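Local coordinates for 70 KDA protein (Xanthomonas sp., PDB 4B2N) that cleaves rubber (latex) oxidatively as a dihaem dioxygenase that carries two covalently bound heme c groups, at residues Arg299-Asp303 / Gly304-Ser308; Ile252-Ile255 / Ser256-Pro259. All coordinates share one frame; numbering follows the deposited sequence.

Interaction 1 of 2, residues Arg299-Asp303 / Gly304-Ser308; sequences RQFWD and GSLSS. With HEC (heme c), chain C.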
# COMPACT_ATOMS: atom_id res chain seq x y z
N ARG A 299 8.96 5.94 -7.47
CA ARG A 299 7.86 6.72 -6.90
C ARG A 299 7.13 5.94 -5.81
O ARG A 299 7.22 4.72 -5.75
CB ARG A 299 6.79 7.09 -7.96
CG ARG A 299 7.36 7.64 -9.26
CD ARG A 299 8.11 8.96 -9.06
NE ARG A 299 7.21 10.06 -8.70
CZ ARG A 299 7.55 11.30 -8.43
NH1 ARG A 299 8.82 11.68 -8.43
NH2 ARG A 299 6.57 12.19 -8.14
N GLN A 300 6.30 6.68 -5.09
CA GLN A 300 5.37 6.11 -4.10
C GLN A 300 3.94 6.19 -4.72
O GLN A 300 3.62 7.10 -5.47
CB GLN A 300 5.40 6.99 -2.83
CG GLN A 300 6.80 7.25 -2.32
CD GLN A 300 7.18 6.30 -1.19
OE1 GLN A 300 8.10 6.57 -0.42
NE2 GLN A 300 6.57 5.16 -1.17
N PHE A 301 3.09 5.24 -4.29
CA PHE A 301 1.69 5.26 -4.48
C PHE A 301 1.35 4.77 -5.87
O PHE A 301 2.20 4.78 -6.80
CB PHE A 301 1.09 6.63 -4.13
CG PHE A 301 1.06 6.94 -2.64
CD1 PHE A 301 0.82 5.96 -1.69
CD2 PHE A 301 1.20 8.26 -2.19
CE1 PHE A 301 0.74 6.26 -0.31
CE2 PHE A 301 1.10 8.58 -0.82
CZ PHE A 301 0.88 7.58 0.14
N TRP A 302 0.12 4.29 -6.00
CA TRP A 302 -0.31 3.68 -7.27
C TRP A 302 -0.27 4.62 -8.43
O TRP A 302 -0.15 4.16 -9.56
CB TRP A 302 -1.75 3.15 -7.14
CG TRP A 302 -1.72 1.80 -6.52
CD1 TRP A 302 -2.16 1.38 -5.26
CD2 TRP A 302 -1.24 0.61 -7.19
NE1 TRP A 302 -1.99 0.04 -5.12
CE2 TRP A 302 -1.46 -0.50 -6.27
CE3 TRP A 302 -0.75 0.34 -8.51
CZ2 TRP A 302 -1.11 -1.79 -6.60
CZ3 TRP A 302 -0.40 -0.98 -8.84
CH2 TRP A 302 -0.60 -2.04 -7.92
N ASP A 303 -0.37 5.91 -8.16
CA ASP A 303 -0.31 6.95 -9.21
C ASP A 303 1.13 7.49 -9.41
O ASP A 303 1.34 8.38 -10.25
CB ASP A 303 -1.24 8.14 -8.87
CG ASP A 303 -1.09 8.61 -7.41
OD1 ASP A 303 -0.12 8.24 -6.72
OD2 ASP A 303 -1.94 9.41 -6.95
N GLY A 304 2.09 6.97 -8.68
CA GLY A 304 3.46 7.45 -8.83
C GLY A 304 3.55 8.92 -8.44
O GLY A 304 4.38 9.65 -8.94
N SER A 305 2.67 9.36 -7.56
CA SER A 305 2.55 10.81 -7.27
C SER A 305 3.78 11.46 -6.56
O SER A 305 4.01 12.68 -6.72
CB SER A 305 1.34 11.02 -6.39
OG SER A 305 1.44 10.24 -5.22
N LEU A 306 4.49 10.70 -5.74
CA LEU A 306 5.60 11.24 -4.95
C LEU A 306 6.90 10.53 -5.12
O LEU A 306 6.91 9.35 -5.36
CB LEU A 306 5.24 11.19 -3.45
CG LEU A 306 3.95 11.91 -3.05
CD1 LEU A 306 3.50 11.51 -1.67
CD2 LEU A 306 4.14 13.42 -3.10
N SER A 307 8.02 11.24 -4.94
CA SER A 307 9.37 10.62 -4.96
C SER A 307 9.53 9.56 -3.91
O SER A 307 9.15 9.77 -2.74
CB SER A 307 10.44 11.67 -4.65
OG SER A 307 11.73 11.06 -4.72
N SER A 308 10.15 8.43 -4.28
CA SER A 308 10.53 7.45 -3.28
C SER A 308 11.58 7.92 -2.26
O SER A 308 11.86 7.20 -1.33
CB SER A 308 11.02 6.15 -3.93
OG SER A 308 9.90 5.56 -4.60
FE HEC C . 0.68 1.80 3.46
CHA HEC C . 1.14 2.74 0.13
CHB HEC C . 4.07 2.47 4.12
CHC HEC C . 0.17 1.57 6.94
CHD HEC C . -2.38 0.57 2.78
NA HEC C . 2.20 2.46 2.44
C1A HEC C . 2.27 2.65 1.03
C2A HEC C . 3.63 2.83 0.54
C3A HEC C . 4.51 2.77 1.66
C4A HEC C . 3.61 2.52 2.79
CMA HEC C . 6.02 2.85 1.65
CAA HEC C . 4.12 3.06 -0.92
CBA HEC C . 4.13 1.68 -1.58
CGA HEC C . 4.42 1.76 -3.07
O1A HEC C . 3.83 2.60 -3.83
O2A HEC C . 5.19 0.88 -3.47
NB HEC C . 1.84 2.08 5.12
C1B HEC C . 3.17 2.25 5.22
C2B HEC C . 3.70 2.34 6.57
C3B HEC C . 2.57 2.10 7.38
C4B HEC C . 1.50 1.88 6.42
CMB HEC C . 5.12 2.61 6.84
CAB HEC C . 2.44 2.11 8.89
CBB HEC C . 2.71 3.37 9.49
NC HEC C . -0.74 1.19 4.70
C1C HEC C . -0.90 1.15 6.07
C2C HEC C . -2.19 0.55 6.50
C3C HEC C . -2.92 0.30 5.25
C4C HEC C . -2.02 0.71 4.18
CMC HEC C . -2.59 0.37 7.96
CAC HEC C . -4.30 -0.25 5.06
CBC HEC C . -5.31 0.19 5.93
ND HEC C . -0.42 1.71 1.75
C1D HEC C . -1.64 1.18 1.67
C2D HEC C . -2.20 1.20 0.36
C3D HEC C . -1.17 1.84 -0.40
C4D HEC C . -0.12 2.14 0.56
CMD HEC C . -3.50 0.71 -0.16
CAD HEC C . -1.32 2.23 -1.83
CBD HEC C . -2.17 3.55 -1.66
CGD HEC C . -2.56 4.08 -3.02
O1D HEC C . -3.72 3.91 -3.46
O2D HEC C . -1.62 4.60 -3.70
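Asp303 OD1 is gripped by two donors of one residue, Ser305. Ser305 OG lies 2.9 Å from it and Ser305 N 3.1 Å, and both reach it from the same face above the carboxylate plane. With CG between the backbone N and the carbonyl carbon (chi1 47°), the Asp303 carboxylate points to Ser305. Its other oxygen, OD2, forms a salt bridge with Arg432, which is itself hydrogen-bonded to heme c. Arg299 bends at chi2 and chi3 and folds back along the second strand. Its NE gives a straight bond to Gly304 O (2.9 Å, 167°), nearly in the guanidinium plane but above the carbonyl plane. NH2 adds a weak bond to Ser305 O. The peptide between Leu306 and Ser307 covers one guanidinium face. The Phe301 ring lies beside Leu306; Phe301 CE2 is 3.9 Å from Leu306 CD1, and Ser305 OG sits at the ring edge. The backbone carries the propionates of heme c: Phe301 N donates to HEC O1A (2.8 Å) and Trp302 N to HEC O2D (2.9 Å, 173°). A type I turn, Phe301 to Gly304, is closed by Gly304 N to Phe301 O. The loop 301-305, which contains this turn, links strands 299-300 and 306-307 into a small antiparallel hairpin, paired by Gln300 N to Leu306 O (2.8 Å). Helix 312-319 packs against Gln300, Phe301 and Leu306.

Interaction 2 of 2, residues Ile252-Ile255 / Ser256-Pro259; sequences IGLI and SLLP. With HEC (heme c), chain C.
Leu258 reaches back along the helix to both Leu254 and Ile255. Its CD2 methyl meets Leu254 CD2 at 3.7 Å, and its CD1 methyl lies 4.0 Å from Ile255 CD1. The two branches thus serve different neighbours. CG of Leu258 stands anti to the carbonyl carbon (chi1 -66°), which lays the side chain over the preceding turn. Leu257 makes a looser contact with Leu254, 4.4 Å between their CD2 atoms. Backbone bonds set this spacing. Leu258 N donates to Leu254 O (2.9 Å, 166°), and Leu257 N to Gly253 O (3.0 Å). Pro259 has no N-H for the next bond; its CD rests 3.5 Å from Ile255 O, and the helix kinks there. At the other end, Ile252 packs on a propionate of heme c, with CB 3.6 Å from HEC O1D and CD1 against HEC CBD. Further out, Trp600 of helix 599-607 covers Leu254 and Leu257, and Ala316 and Phe317 of helix 312-319 also touch Leu254. Trp450 borders Leu258. Pro259 O accepts a bond from Arg474. These are the i to i+3 and i to i+4 contacts of a short, largely buried helix. The N-terminal end of 252-259, at Ile252, lies on the propionate side of a heme c pocket.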
# COMPACT_ATOMS: atom_id res chain seq x y z
N ILE A 252 -5.81 5.18 1.28
CA ILE A 252 -5.36 6.39 0.63
C ILE A 252 -6.30 7.62 0.81
O ILE A 252 -5.83 8.75 0.69
CB ILE A 252 -5.08 6.11 -0.89
CG1 ILE A 252 -4.10 7.13 -1.48
CG2 ILE A 252 -6.35 6.11 -1.67
CD1 ILE A 252 -2.78 7.15 -0.76
N GLY A 253 -7.58 7.35 1.21
CA GLY A 253 -8.59 8.41 1.55
C GLY A 253 -8.03 9.27 2.65
O GLY A 253 -8.45 10.43 2.82
N LEU A 254 -7.02 8.75 3.38
CA LEU A 254 -6.45 9.55 4.49
C LEU A 254 -5.83 10.80 3.93
O LEU A 254 -5.91 11.83 4.54
CB LEU A 254 -5.31 8.84 5.20
CG LEU A 254 -5.02 9.11 6.71
CD1 LEU A 254 -3.57 8.76 7.12
CD2 LEU A 254 -5.49 10.38 7.38
N ILE A 255 -5.18 10.68 2.78
CA ILE A 255 -4.51 11.80 2.19
C ILE A 255 -5.48 12.96 1.98
O ILE A 255 -5.12 14.10 2.20
CB ILE A 255 -3.84 11.42 0.82
CG1 ILE A 255 -2.79 10.33 1.03
CG2 ILE A 255 -3.27 12.68 0.07
CD1 ILE A 255 -1.63 10.73 1.91
N SER A 256 -6.68 12.66 1.46
CA SER A 256 -7.74 13.66 1.25
C SER A 256 -8.22 14.18 2.53
O SER A 256 -8.65 15.33 2.59
CB SER A 256 -9.01 13.06 0.56
OG SER A 256 -8.66 12.51 -0.70
N LEU A 257 -8.20 13.35 3.57
CA LEU A 257 -8.69 13.82 4.90
C LEU A 257 -7.74 14.75 5.67
O LEU A 257 -8.18 15.62 6.41
CB LEU A 257 -9.07 12.63 5.84
CG LEU A 257 -9.46 13.01 7.27
CD1 LEU A 257 -10.83 13.68 7.17
CD2 LEU A 257 -9.54 11.90 8.30
N LEU A 258 -6.43 14.44 5.62
CA LEU A 258 -5.36 15.24 6.24
C LEU A 258 -5.63 16.77 6.36
O LEU A 258 -5.58 17.32 7.50
CB LEU A 258 -3.99 14.95 5.51
CG LEU A 258 -3.43 13.52 5.67
CD1 LEU A 258 -2.16 13.39 4.88
CD2 LEU A 258 -3.15 13.20 7.15
N PRO A 259 -5.90 17.46 5.25
CA PRO A 259 -6.00 18.93 5.46
C PRO A 259 -7.23 19.41 6.20
O PRO A 259 -7.25 20.56 6.65
CB PRO A 259 -5.97 19.50 4.05
CG PRO A 259 -6.39 18.37 3.15
CD PRO A 259 -5.83 17.14 3.81
FE HEC C . 0.68 1.80 3.46
CHA HEC C . 1.14 2.74 0.13
CHB HEC C . 4.07 2.47 4.12
CHC HEC C . 0.17 1.57 6.94
CHD HEC C . -2.38 0.57 2.78
NA HEC C . 2.20 2.46 2.44
C1A HEC C . 2.27 2.65 1.03
C2A HEC C . 3.63 2.83 0.54
C3A HEC C . 4.51 2.77 1.66
C4A HEC C . 3.61 2.52 2.79
CMA HEC C . 6.02 2.85 1.65
CAA HEC C . 4.12 3.06 -0.92
CBA HEC C . 4.13 1.68 -1.58
CGA HEC C . 4.42 1.76 -3.07
O1A HEC C . 3.83 2.60 -3.83
O2A HEC C . 5.19 0.88 -3.47
NB HEC C . 1.84 2.08 5.12
C1B HEC C . 3.17 2.25 5.22
C2B HEC C . 3.70 2.34 6.57
C3B HEC C . 2.57 2.10 7.38
C4B HEC C . 1.50 1.88 6.42
CMB HEC C . 5.12 2.61 6.84
CAB HEC C . 2.44 2.11 8.89
CBB HEC C . 2.71 3.37 9.49
NC HEC C . -0.74 1.19 4.70
C1C HEC C . -0.90 1.15 6.07
C2C HEC C . -2.19 0.55 6.50
C3C HEC C . -2.92 0.30 5.25
C4C HEC C . -2.02 0.71 4.18
CMC HEC C . -2.59 0.37 7.96
CAC HEC C . -4.30 -0.25 5.06
CBC HEC C . -5.31 0.19 5.93
ND HEC C . -0.42 1.71 1.75
C1D HEC C . -1.64 1.18 1.67
C2D HEC C . -2.20 1.20 0.36
C3D HEC C . -1.17 1.84 -0.40
C4D HEC C . -0.12 2.14 0.56
CMD HEC C . -3.50 0.71 -0.16
CAD HEC C . -1.32 2.23 -1.83
CBD HEC C . -2.17 3.55 -1.66
CGD HEC C . -2.56 4.08 -3.02
O1D HEC C . -3.72 3.91 -3.46
O2D HEC C . -1.62 4.60 -3.70

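How the interactions relate
Interaction 2 comes first along the chain, on helix 253-261. Interaction 1 follows on the hairpin of strands 299-300 and 306-307, the next regular elements in the sequence. Their centres lie about 15 Å apart, and both touch the same heme c. They also meet directly: Ile252 CD1 packs on Phe301 CE1 at 3.7 Å. Helix 312-319 touches side chains of both. The two contacts differ in what they offer the cofactor. Interaction 1 holds the propionates by polar bonds and interaction 2 packs against one of them. Trp302 also touches the second heme c, so the hairpin borders both heme sites.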